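Local coordinates for major capsid protein (Paramecium bursaria Chlorella virus 1, PDB 5TIP) that self-assembles as trimers into the large icosahedral capsid of a chlorella virus, as its glycosylated major structural protein, at residues A88-L97 and F146-F154; H107-Y115 and N264-Y274. All blocks are in the same frame, centred on the assembly; numbering follows the deposited sequence.

Interaction 1 of 2, residues A88-L97 and F146-F154; sequences AEELLQDVEL and FYVPLIFFF
With CG of Leu97 trans to its own backbone N (chi1 174°) and CG of Phe152 turned to the side of its own N (chi1 -67°), the leucine CB comes to rest over the middle of the phenylalanine ring, 4.1 Å from the centroid and only 8° off the ring normal, a CH-pi contact. The same ring takes Val95 at its rim: the carbonyl O of Val95 lies in the ring plane, 3.6 Å from Phe152 CZ, while Val95 CG2 touches CE2. Farther along Leu97, CD2 reaches the in-plane edge of Phe154 at CE1 (3.6 Å) and also meets CE1 of Phe153. This is the interior of the N-terminal jelly roll of a double jelly-roll capsid protein, where strand 92-99 of one sheet faces strand 143-149 of the other and the chain that follows it. Around Leu92 the contact is aliphatic: Leu92 CD2 touches both Val148 CG1 (3.7 Å) and Leu150 CD2 (3.8 Å), in directions roughly at right angles, the side chain sliding antiparallel past the valine and crossing Leu150 almost perpendicularly. Ala88 CB meets Phe146 at both CB (3.5 Å) and the ring root CG (3.6 Å), and that ring also meets Trp134 edge-to-face.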
loop_
_atom_site.group_PDB
_atom_site.type_symbol
_atom_site.label_atom_id
_atom_site.label_comp_id
_atom_site.label_asym_id
_atom_site.label_seq_id
_atom_site.Cartn_x
_atom_site.Cartn_y
_atom_site.Cartn_z
ATOM N N ALA A 88 -8.247 -18.294 -14.560
ATOM C CA ALA A 88 -8.998 -17.330 -15.356
ATOM C C ALA A 88 -8.073 -16.392 -16.118
ATOM O O ALA A 88 -8.414 -15.944 -17.218
ATOM C CB ALA A 88 -9.935 -16.527 -14.460
ATOM N N GLU A 89 -6.910 -16.078 -15.546
ATOM C CA GLU A 89 -5.936 -15.256 -16.253
ATOM C C GLU A 89 -5.328 -16.014 -17.425
ATOM O O GLU A 89 -5.174 -15.459 -18.520
ATOM C CB GLU A 89 -4.856 -14.789 -15.279
ATOM C CG GLU A 89 -3.680 -14.086 -15.919
ATOM C CD GLU A 89 -2.541 -13.882 -14.943
ATOM O OE1 GLU A 89 -2.676 -13.031 -14.038
ATOM O OE2 GLU A 89 -1.518 -14.584 -15.071
ATOM N N GLU A 90 -4.981 -17.287 -17.218
ATOM C CA GLU A 90 -4.430 -18.088 -18.305
ATOM C C GLU A 90 -5.464 -18.351 -19.390
ATOM O O GLU A 90 -5.112 -18.427 -20.572
ATOM C CB GLU A 90 -3.892 -19.414 -17.769
ATOM C CG GLU A 90 -3.257 -20.284 -18.841
ATOM C CD GLU A 90 -2.830 -21.641 -18.326
ATOM O OE1 GLU A 90 -3.145 -21.966 -17.162
ATOM O OE2 GLU A 90 -2.179 -22.386 -19.088
ATOM N N LEU A 91 -6.739 -18.493 -19.010
ATOM C CA LEU A 91 -7.779 -18.784 -19.992
ATOM C C LEU A 91 -7.851 -17.696 -21.055
ATOM O O LEU A 91 -8.102 -17.982 -22.232
ATOM C CB LEU A 91 -9.129 -18.946 -19.293
ATOM C CG LEU A 91 -10.311 -19.353 -20.174
ATOM C CD1 LEU A 91 -10.035 -20.696 -20.831
ATOM C CD2 LEU A 91 -11.586 -19.410 -19.355
ATOM N N LEU A 92 -7.629 -16.442 -20.661
ATOM C CA LEU A 92 -7.574 -15.324 -21.601
ATOM C C LEU A 92 -6.178 -15.307 -22.216
ATOM O O LEU A 92 -5.292 -14.547 -21.815
ATOM C CB LEU A 92 -7.902 -14.017 -20.891
ATOM C CG LEU A 92 -8.475 -12.900 -21.758
ATOM C CD1 LEU A 92 -9.772 -13.367 -22.385
ATOM C CD2 LEU A 92 -8.697 -11.642 -20.935
ATOM N N GLN A 93 -5.984 -16.171 -23.217
ATOM C CA GLN A 93 -4.648 -16.383 -23.771
ATOM C C GLN A 93 -4.105 -15.113 -24.412
ATOM O O GLN A 93 -2.942 -14.748 -24.202
ATOM C CB GLN A 93 -4.670 -17.529 -24.781
ATOM C CG GLN A 93 -3.332 -17.768 -25.456
ATOM C CD GLN A 93 -3.319 -19.027 -26.293
ATOM O OE1 GLN A 93 -3.361 -20.136 -25.763
ATOM N NE2 GLN A 93 -3.263 -18.864 -27.611
ATOM N N ASP A 94 -4.926 -14.430 -25.206
ATOM C CA ASP A 94 -4.532 -13.138 -25.747
ATOM C C ASP A 94 -5.783 -12.336 -26.067
ATOM O O ASP A 94 -6.845 -12.901 -26.346
ATOM C CB ASP A 94 -3.640 -13.278 -26.992
ATOM C CG ASP A 94 -4.283 -14.096 -28.098
ATOM O OD1 ASP A 94 -5.222 -13.594 -28.750
ATOM O OD2 ASP A 94 -3.834 -15.241 -28.325
ATOM N N VAL A 95 -5.644 -11.014 -26.018
ATOM C CA VAL A 95 -6.735 -10.093 -26.313
ATOM C C VAL A 95 -6.179 -8.952 -27.154
ATOM O O VAL A 95 -5.131 -8.386 -26.830
ATOM C CB VAL A 95 -7.409 -9.567 -25.029
ATOM C CG1 VAL A 95 -6.370 -9.065 -24.037
ATOM C CG2 VAL A 95 -8.423 -8.480 -25.358
ATOM N N GLU A 96 -6.865 -8.639 -28.251
ATOM C CA GLU A 96 -6.419 -7.648 -29.221
ATOM C C GLU A 96 -7.428 -6.512 -29.298
ATOM O O GLU A 96 -8.633 -6.756 -29.417
ATOM C CB GLU A 96 -6.240 -8.288 -30.600
ATOM C CG GLU A 96 -5.771 -7.336 -31.683
ATOM C CD GLU A 96 -5.719 -8.001 -33.042
ATOM O OE1 GLU A 96 -6.124 -9.178 -33.142
ATOM O OE2 GLU A 96 -5.281 -7.348 -34.011
ATOM N N LEU A 97 -6.936 -5.278 -29.226
ATOM C CA LEU A 97 -7.766 -4.088 -29.353
ATOM C C LEU A 97 -7.651 -3.541 -30.771
ATOM O O LEU A 97 -6.542 -3.348 -31.278
ATOM C CB LEU A 97 -7.354 -3.022 -28.338
ATOM C CG LEU A 97 -8.070 -1.678 -28.481
ATOM C CD1 LEU A 97 -9.545 -1.823 -28.136
ATOM C CD2 LEU A 97 -7.411 -0.616 -27.619
ATOM N N PHE A 146 -15.299 -15.648 -12.257
ATOM C CA PHE A 146 -14.042 -14.921 -12.291
ATOM C C PHE A 146 -14.202 -13.636 -13.089
ATOM O O PHE A 146 -15.055 -13.534 -13.975
ATOM C CB PHE A 146 -12.928 -15.771 -12.902
ATOM C CG PHE A 146 -12.638 -17.035 -12.146
ATOM C CD1 PHE A 146 -11.808 -17.017 -11.037
ATOM C CD2 PHE A 146 -13.180 -18.243 -12.550
ATOM C CE1 PHE A 146 -11.532 -18.178 -10.339
ATOM C CE2 PHE A 146 -12.906 -19.408 -11.855
ATOM C CZ PHE A 146 -12.080 -19.374 -10.749
ATOM N N TYR A 147 -13.363 -12.655 -12.767
ATOM C CA TYR A 147 -13.395 -11.343 -13.406
ATOM C C TYR A 147 -11.976 -10.986 -13.824
ATOM O O TYR A 147 -11.118 -10.740 -12.971
ATOM C CB TYR A 147 -13.959 -10.282 -12.463
ATOM C CG TYR A 147 -15.314 -10.607 -11.876
ATOM C CD1 TYR A 147 -15.426 -11.331 -10.696
ATOM C CD2 TYR A 147 -16.479 -10.165 -12.484
ATOM C CE1 TYR A 147 -16.661 -11.619 -10.150
ATOM C CE2 TYR A 147 -17.718 -10.445 -11.944
ATOM C CZ TYR A 147 -17.803 -11.172 -10.778
ATOM O OH TYR A 147 -19.036 -11.454 -10.239
ATOM N N VAL A 148 -11.728 -10.954 -15.130
ATOM C CA VAL A 148 -10.412 -10.620 -15.667
ATOM C C VAL A 148 -10.478 -9.185 -16.187
ATOM O O VAL A 148 -11.129 -8.942 -17.216
ATOM C CB VAL A 148 -9.988 -11.594 -16.773
ATOM C CG1 VAL A 148 -8.570 -11.292 -17.223
ATOM C CG2 VAL A 148 -10.103 -13.030 -16.284
ATOM N N PRO A 149 -9.844 -8.219 -15.520
ATOM C CA PRO A 149 -9.880 -6.834 -16.008
ATOM C C PRO A 149 -8.811 -6.603 -17.068
ATOM O O PRO A 149 -7.654 -6.997 -16.902
ATOM C CB PRO A 149 -9.604 -6.010 -14.746
ATOM C CG PRO A 149 -8.742 -6.910 -13.915
ATOM C CD PRO A 149 -9.170 -8.330 -14.214
ATOM N N LEU A 150 -9.203 -5.960 -18.163
ATOM C CA LEU A 150 -8.254 -5.624 -19.211
ATOM C C LEU A 150 -7.444 -4.400 -18.803
ATOM O O LEU A 150 -7.897 -3.561 -18.020
ATOM C CB LEU A 150 -8.974 -5.363 -20.534
ATOM C CG LEU A 150 -9.772 -6.530 -21.120
ATOM C CD1 LEU A 150 -10.279 -6.189 -22.515
ATOM C CD2 LEU A 150 -8.944 -7.807 -21.142
ATOM N N ILE A 151 -6.228 -4.307 -19.337
ATOM C CA ILE A 151 -5.306 -3.257 -18.921
ATOM C C ILE A 151 -4.777 -2.501 -20.133
ATOM O O ILE A 151 -3.584 -2.185 -20.210
ATOM C CB ILE A 151 -4.150 -3.833 -18.081
ATOM C CG1 ILE A 151 -3.542 -5.060 -18.766
ATOM C CG2 ILE A 151 -4.637 -4.184 -16.683
ATOM C CD1 ILE A 151 -2.473 -5.755 -17.950
ATOM N N PHE A 152 -5.657 -2.197 -21.084
ATOM C CA PHE A 152 -5.283 -1.331 -22.190
ATOM C C PHE A 152 -5.221 0.118 -21.703
ATOM O O PHE A 152 -5.487 0.420 -20.536
ATOM C CB PHE A 152 -6.255 -1.505 -23.355
ATOM C CG PHE A 152 -6.180 -2.859 -24.006
ATOM C CD1 PHE A 152 -5.026 -3.272 -24.651
ATOM C CD2 PHE A 152 -7.263 -3.722 -23.966
ATOM C CE1 PHE A 152 -4.954 -4.517 -25.246
ATOM C CE2 PHE A 152 -7.197 -4.969 -24.559
ATOM C CZ PHE A 152 -6.042 -5.366 -25.200
ATOM N N PHE A 153 -4.869 1.034 -22.610
ATOM C CA PHE A 153 -4.597 2.409 -22.196
ATOM C C PHE A 153 -5.839 3.079 -21.622
ATOM O O PHE A 153 -5.748 3.835 -20.646
ATOM C CB PHE A 153 -4.033 3.219 -23.367
ATOM C CG PHE A 153 -4.979 3.365 -24.526
ATOM C CD1 PHE A 153 -5.007 2.419 -25.536
ATOM C CD2 PHE A 153 -5.828 4.457 -24.613
ATOM C CE1 PHE A 153 -5.872 2.554 -26.605
ATOM C CE2 PHE A 153 -6.697 4.596 -25.678
ATOM C CZ PHE A 153 -6.718 3.644 -26.676
ATOM N N PHE A 154 -7.009 2.814 -22.200
ATOM C CA PHE A 154 -8.233 3.430 -21.708
ATOM C C PHE A 154 -8.852 2.665 -20.545
ATOM O O PHE A 154 -9.882 3.098 -20.019
ATOM C CB PHE A 154 -9.257 3.574 -22.839
ATOM C CG PHE A 154 -9.741 2.269 -23.402
ATOM C CD1 PHE A 154 -9.004 1.594 -24.360
ATOM C CD2 PHE A 154 -10.948 1.729 -22.991
ATOM C CE1 PHE A 154 -9.455 0.397 -24.881
ATOM C CE2 PHE A 154 -11.404 0.533 -23.510
ATOM C CZ PHE A 154 -10.657 -0.133 -24.457
#

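Interaction 2 of 2, residues H107-Y115 and N264-Y274; sequences HYNDWFRTY and NFNNPTNYGQY
Part of the junction between the two jelly rolls is formed where helix 109-119, from the N-terminal family region, meets the end of strand 257-266 and the loop after it, from the C-terminal one. Tyr274 carries its hydroxyl to Asp110, donating to OD1 at 2.6 Å; the oxygen approaches from above the carboxylate plane, and ring and carboxylate stand 80° apart. Asp110 OD1 also accepts from a water that takes the Gly272 N-H, while Asp110 OD2 receives a weak but straight bond from Asn264 ND2 (3.4 Å) and is hydrogen-bonded to Tyr416 OH, on strand 412-426. Gly272 O and Asn264 CB lie over opposite faces of the Tyr274 ring, each offset toward its rim. Beside it, Arg113 CG lies 3.3 Å from Tyr274 OH, and the bent arginine chain brings CD to 3.8 Å from Tyr271 CE2. Tyr271 stretches out with CG trans to its N (chi1 -179°), which places OH 2.9 Å from the carbonyl O of Asn109; that hydroxyl probably hydrogen-bonds to Glu89 OE2. Asp110 thus has four polar partners, one weak, which would be expected to favour its ionised form; OD1 reaches the loop through Tyr274 OH and, via water, Gly272 N.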
loop_
_atom_site.group_PDB
_atom_site.type_symbol
_atom_site.label_atom_id
_atom_site.label_comp_id
_atom_site.label_asym_id
_atom_site.label_seq_id
_atom_site.Cartn_x
_atom_site.Cartn_y
_atom_site.Cartn_z
ATOM N N HIS A 107 -2.456 -7.894 -26.027
ATOM C CA HIS A 107 -1.877 -8.422 -24.804
ATOM C C HIS A 107 -1.967 -9.944 -24.787
ATOM O O HIS A 107 -2.714 -10.552 -25.556
ATOM C CB HIS A 107 -2.584 -7.835 -23.580
ATOM C CG HIS A 107 -2.383 -6.359 -23.424
ATOM N ND1 HIS A 107 -2.995 -5.627 -22.430
ATOM C CD2 HIS A 107 -1.639 -5.479 -24.135
ATOM C CE1 HIS A 107 -2.638 -4.359 -22.537
ATOM N NE2 HIS A 107 -1.816 -4.243 -23.564
ATOM N N TYR A 108 -1.185 -10.553 -23.899
ATOM C CA TYR A 108 -1.115 -12.000 -23.774
ATOM C C TYR A 108 -1.222 -12.373 -22.301
ATOM O O TYR A 108 -0.965 -11.553 -21.417
ATOM C CB TYR A 108 0.190 -12.547 -24.372
ATOM C CG TYR A 108 0.470 -12.042 -25.772
ATOM C CD1 TYR A 108 1.134 -10.839 -25.974
ATOM C CD2 TYR A 108 0.060 -12.759 -26.888
ATOM C CE1 TYR A 108 1.388 -10.367 -27.248
ATOM C CE2 TYR A 108 0.311 -12.293 -28.167
ATOM C CZ TYR A 108 0.976 -11.097 -28.340
ATOM O OH TYR A 108 1.230 -10.624 -29.607
ATOM N N ASN A 109 -1.607 -13.628 -22.038
ATOM C CA ASN A 109 -1.789 -14.052 -20.652
ATOM C C ASN A 109 -0.481 -14.003 -19.872
ATOM O O ASN A 109 -0.488 -13.705 -18.672
ATOM C CB ASN A 109 -2.402 -15.453 -20.585
ATOM C CG ASN A 109 -1.597 -16.487 -21.338
ATOM O OD1 ASN A 109 -0.554 -16.183 -21.915
ATOM N ND2 ASN A 109 -2.074 -17.725 -21.328
ATOM N N ASP A 110 0.650 -14.282 -20.525
ATOM C CA ASP A 110 1.925 -14.187 -19.825
ATOM C C ASP A 110 2.276 -12.738 -19.513
ATOM O O ASP A 110 3.001 -12.472 -18.547
ATOM C CB ASP A 110 3.038 -14.847 -20.638
ATOM C CG ASP A 110 4.357 -14.905 -19.885
ATOM O OD1 ASP A 110 4.449 -15.666 -18.898
ATOM O OD2 ASP A 110 5.303 -14.190 -20.276
ATOM N N TRP A 111 1.779 -11.790 -20.310
ATOM C CA TRP A 111 1.941 -10.388 -19.943
ATOM C C TRP A 111 1.090 -10.041 -18.728
ATOM O O TRP A 111 1.545 -9.323 -17.831
ATOM C CB TRP A 111 1.579 -9.476 -21.111
ATOM C CG TRP A 111 1.471 -8.050 -20.679
ATOM C CD1 TRP A 111 0.350 -7.277 -20.674
ATOM C CD2 TRP A 111 2.525 -7.232 -20.157
ATOM N NE1 TRP A 111 0.640 -6.023 -20.191
ATOM C CE2 TRP A 111 1.970 -5.971 -19.867
ATOM C CE3 TRP A 111 3.886 -7.442 -19.913
ATOM C CZ2 TRP A 111 2.728 -4.924 -19.348
ATOM C CZ3 TRP A 111 4.635 -6.403 -19.395
ATOM C CH2 TRP A 111 4.055 -5.160 -19.119
ATOM N N PHE A 112 -0.101 -10.568 -18.675
ATOM C CA PHE A 112 -0.954 -10.374 -17.543
ATOM C C PHE A 112 -0.210 -10.915 -16.320
ATOM O O PHE A 112 -0.224 -10.289 -15.298
ATOM C CB PHE A 112 -2.303 -11.063 -17.756
ATOM C CG PHE A 112 -3.289 -10.246 -18.502
ATOM C CD1 PHE A 112 -2.953 -9.600 -19.620
ATOM C CD2 PHE A 112 -4.560 -10.100 -18.040
ATOM C CE1 PHE A 112 -3.835 -8.838 -20.290
ATOM C CE2 PHE A 112 -5.472 -9.300 -18.704
ATOM C CZ PHE A 112 -5.097 -8.669 -19.846
ATOM N N ARG A 113 0.441 -12.069 -16.450
ATOM C CA ARG A 113 1.193 -12.645 -15.341
ATOM C C ARG A 113 2.399 -11.781 -14.992
ATOM O O ARG A 113 2.709 -11.586 -13.811
ATOM C CB ARG A 113 1.633 -14.067 -15.687
ATOM C CG ARG A 113 2.254 -14.840 -14.527
ATOM C CD ARG A 113 1.211 -15.617 -13.730
ATOM N NE ARG A 113 0.158 -14.749 -13.211
ATOM C CZ ARG A 113 0.258 -14.047 -12.089
ATOM N NH1 ARG A 113 1.365 -14.112 -11.360
ATOM N NH2 ARG A 113 -0.746 -13.278 -11.695
ATOM N N THR A 114 3.090 -11.257 -16.009
ATOM C CA THR A 114 4.255 -10.412 -15.765
ATOM C C THR A 114 3.848 -9.058 -15.194
ATOM O O THR A 114 4.495 -8.547 -14.272
ATOM C CB THR A 114 5.047 -10.229 -17.061
ATOM O OG1 THR A 114 5.531 -11.502 -17.507
ATOM C CG2 THR A 114 6.230 -9.291 -16.848
ATOM N N TYR A 115 2.775 -8.467 -15.727
ATOM C CA TYR A 115 2.294 -7.192 -15.204
ATOM C C TYR A 115 1.883 -7.317 -13.743
ATOM O O TYR A 115 2.150 -6.419 -12.936
ATOM C CB TYR A 115 1.126 -6.689 -16.051
ATOM C CG TYR A 115 0.463 -5.442 -15.514
ATOM C CD1 TYR A 115 0.942 -4.184 -15.841
ATOM C CD2 TYR A 115 -0.647 -5.525 -14.684
ATOM C CE1 TYR A 115 0.340 -3.043 -15.353
ATOM C CE2 TYR A 115 -1.256 -4.390 -14.190
ATOM C CZ TYR A 115 -0.758 -3.150 -14.529
ATOM O OH TYR A 115 -1.359 -2.011 -14.044
ATOM N N ASN A 264 11.228 -12.511 -18.489
ATOM C CA ASN A 264 11.237 -13.661 -17.598
ATOM C C ASN A 264 11.702 -14.888 -18.371
ATOM O O ASN A 264 11.661 -14.922 -19.603
ATOM C CB ASN A 264 9.854 -13.914 -16.975
ATOM C CG ASN A 264 8.786 -14.240 -18.011
ATOM O OD1 ASN A 264 8.816 -15.293 -18.648
ATOM N ND2 ASN A 264 7.822 -13.341 -18.166
ATOM N N PHE A 265 12.144 -15.901 -17.626
ATOM C CA PHE A 265 12.494 -17.206 -18.176
ATOM C C PHE A 265 11.453 -18.204 -17.686
ATOM O O PHE A 265 11.384 -18.498 -16.488
ATOM C CB PHE A 265 13.902 -17.624 -17.759
ATOM C CG PHE A 265 14.965 -16.638 -18.147
ATOM C CD1 PHE A 265 15.587 -16.718 -19.382
ATOM C CD2 PHE A 265 15.344 -15.630 -17.279
ATOM C CE1 PHE A 265 16.563 -15.810 -19.740
ATOM C CE2 PHE A 265 16.319 -14.721 -17.632
ATOM C CZ PHE A 265 16.929 -14.812 -18.864
ATOM N N ASN A 266 10.646 -18.718 -18.607
ATOM C CA ASN A 266 9.495 -19.542 -18.274
ATOM C C ASN A 266 9.665 -20.957 -18.809
ATOM O O ASN A 266 10.159 -21.155 -19.922
ATOM C CB ASN A 266 8.210 -18.928 -18.842
ATOM C CG ASN A 266 7.078 -19.928 -18.937
ATOM O OD1 ASN A 266 6.701 -20.348 -20.031
ATOM N ND2 ASN A 266 6.530 -20.319 -17.792
ATOM N N ASN A 267 9.253 -21.936 -18.005
ATOM C CA ASN A 267 9.127 -23.310 -18.472
ATOM C C ASN A 267 7.769 -23.436 -19.151
ATOM O O ASN A 267 6.736 -23.427 -18.470
ATOM C CB ASN A 267 9.261 -24.304 -17.317
ATOM C CG ASN A 267 9.093 -25.747 -17.762
ATOM O OD1 ASN A 267 9.183 -26.061 -18.949
ATOM N ND2 ASN A 267 8.845 -26.633 -16.804
ATOM N N PRO A 268 7.728 -23.557 -20.480
ATOM C CA PRO A 268 6.437 -23.503 -21.190
ATOM C C PRO A 268 5.451 -24.580 -20.770
ATOM O O PRO A 268 4.259 -24.453 -21.081
ATOM C CB PRO A 268 6.836 -23.660 -22.663
ATOM C CG PRO A 268 8.177 -24.327 -22.626
ATOM C CD PRO A 268 8.854 -23.819 -21.391
ATOM N N THR A 269 5.904 -25.623 -20.074
ATOM C CA THR A 269 4.993 -26.678 -19.644
ATOM C C THR A 269 4.025 -26.181 -18.576
ATOM O O THR A 269 2.849 -26.565 -18.571
ATOM C CB THR A 269 5.790 -27.879 -19.130
ATOM O OG1 THR A 269 6.700 -28.317 -20.147
ATOM C CG2 THR A 269 4.859 -29.027 -18.768
ATOM N N ASN A 270 4.489 -25.317 -17.674
ATOM C CA ASN A 270 3.704 -24.877 -16.528
ATOM C C ASN A 270 3.493 -23.372 -16.590
ATOM O O ASN A 270 4.449 -22.611 -16.771
ATOM C CB ASN A 270 4.388 -25.260 -15.216
ATOM C CG ASN A 270 4.603 -26.752 -15.089
ATOM O OD1 ASN A 270 3.668 -27.539 -15.238
ATOM N ND2 ASN A 270 5.839 -27.152 -14.822
ATOM N N TYR A 271 2.240 -22.952 -16.429
ATOM C CA TYR A 271 1.893 -21.543 -16.533
ATOM C C TYR A 271 2.468 -20.763 -15.359
ATOM O O TYR A 271 2.349 -21.180 -14.203
ATOM C CB TYR A 271 0.376 -21.374 -16.583
ATOM C CG TYR A 271 -0.077 -19.938 -16.709
ATOM C CD1 TYR A 271 0.036 -19.260 -17.916
ATOM C CD2 TYR A 271 -0.623 -19.262 -15.626
ATOM C CE1 TYR A 271 -0.379 -17.947 -18.039
ATOM C CE2 TYR A 271 -1.041 -17.949 -15.741
ATOM C CZ TYR A 271 -0.917 -17.298 -16.950
ATOM O OH TYR A 271 -1.329 -15.991 -17.073
ATOM N N GLY A 272 3.095 -19.630 -15.661
ATOM C CA GLY A 272 3.633 -18.772 -14.627
ATOM C C GLY A 272 4.844 -19.306 -13.899
ATOM O O GLY A 272 5.276 -18.688 -12.922
ATOM N N GLN A 273 5.407 -20.431 -14.332
ATOM C CA GLN A 273 6.603 -20.974 -13.692
ATOM C C GLN A 273 7.813 -20.217 -14.218
ATOM O O GLN A 273 8.272 -20.451 -15.338
ATOM C CB GLN A 273 6.738 -22.471 -13.947
ATOM C CG GLN A 273 7.906 -23.088 -13.186
ATOM C CD GLN A 273 8.292 -24.462 -13.694
ATOM O OE1 GLN A 273 7.511 -25.133 -14.365
ATOM N NE2 GLN A 273 9.506 -24.890 -13.367
ATOM N N TYR A 274 8.338 -19.306 -13.402
ATOM C CA TYR A 274 9.497 -18.505 -13.765
ATOM C C TYR A 274 10.757 -18.927 -13.026
ATOM O O TYR A 274 11.822 -18.347 -13.263
ATOM C CB TYR A 274 9.217 -17.022 -13.497
ATOM C CG TYR A 274 8.056 -16.460 -14.287
ATOM C CD1 TYR A 274 7.824 -16.855 -15.598
ATOM C CD2 TYR A 274 7.194 -15.531 -13.723
ATOM C CE1 TYR A 274 6.766 -16.342 -16.321
ATOM C CE2 TYR A 274 6.135 -15.011 -14.438
ATOM C CZ TYR A 274 5.925 -15.420 -15.736
ATOM O OH TYR A 274 4.871 -14.903 -16.454
HETATM O O HOH W 1 3.257 -17.950 -18.466
#

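Interactions 1 and 2 lie with their centres about 14 Å apart and meet at Glu89, on the helix that opens segment 88-97. Its OE2 is 2.5 Å from Arg113 NE in a salt bridge and 2.5 Å from Tyr271 OH in a probable hydrogen bond, so one carboxylate oxygen touches both sides of interaction 2. The backbones join too: strands 92-99 and 102-108 are antiparallel neighbours in one sheet, and the latter leads directly into helix 109-119. Segment 88-97 thus has apolar side chains in interaction 1 and a carboxylate, Glu89, at interaction 2. The glycans are more remote: a bound galactose lies about 13 Å from the side chain of Tyr271, and a bound glucose about 14 Å from that of Arg113.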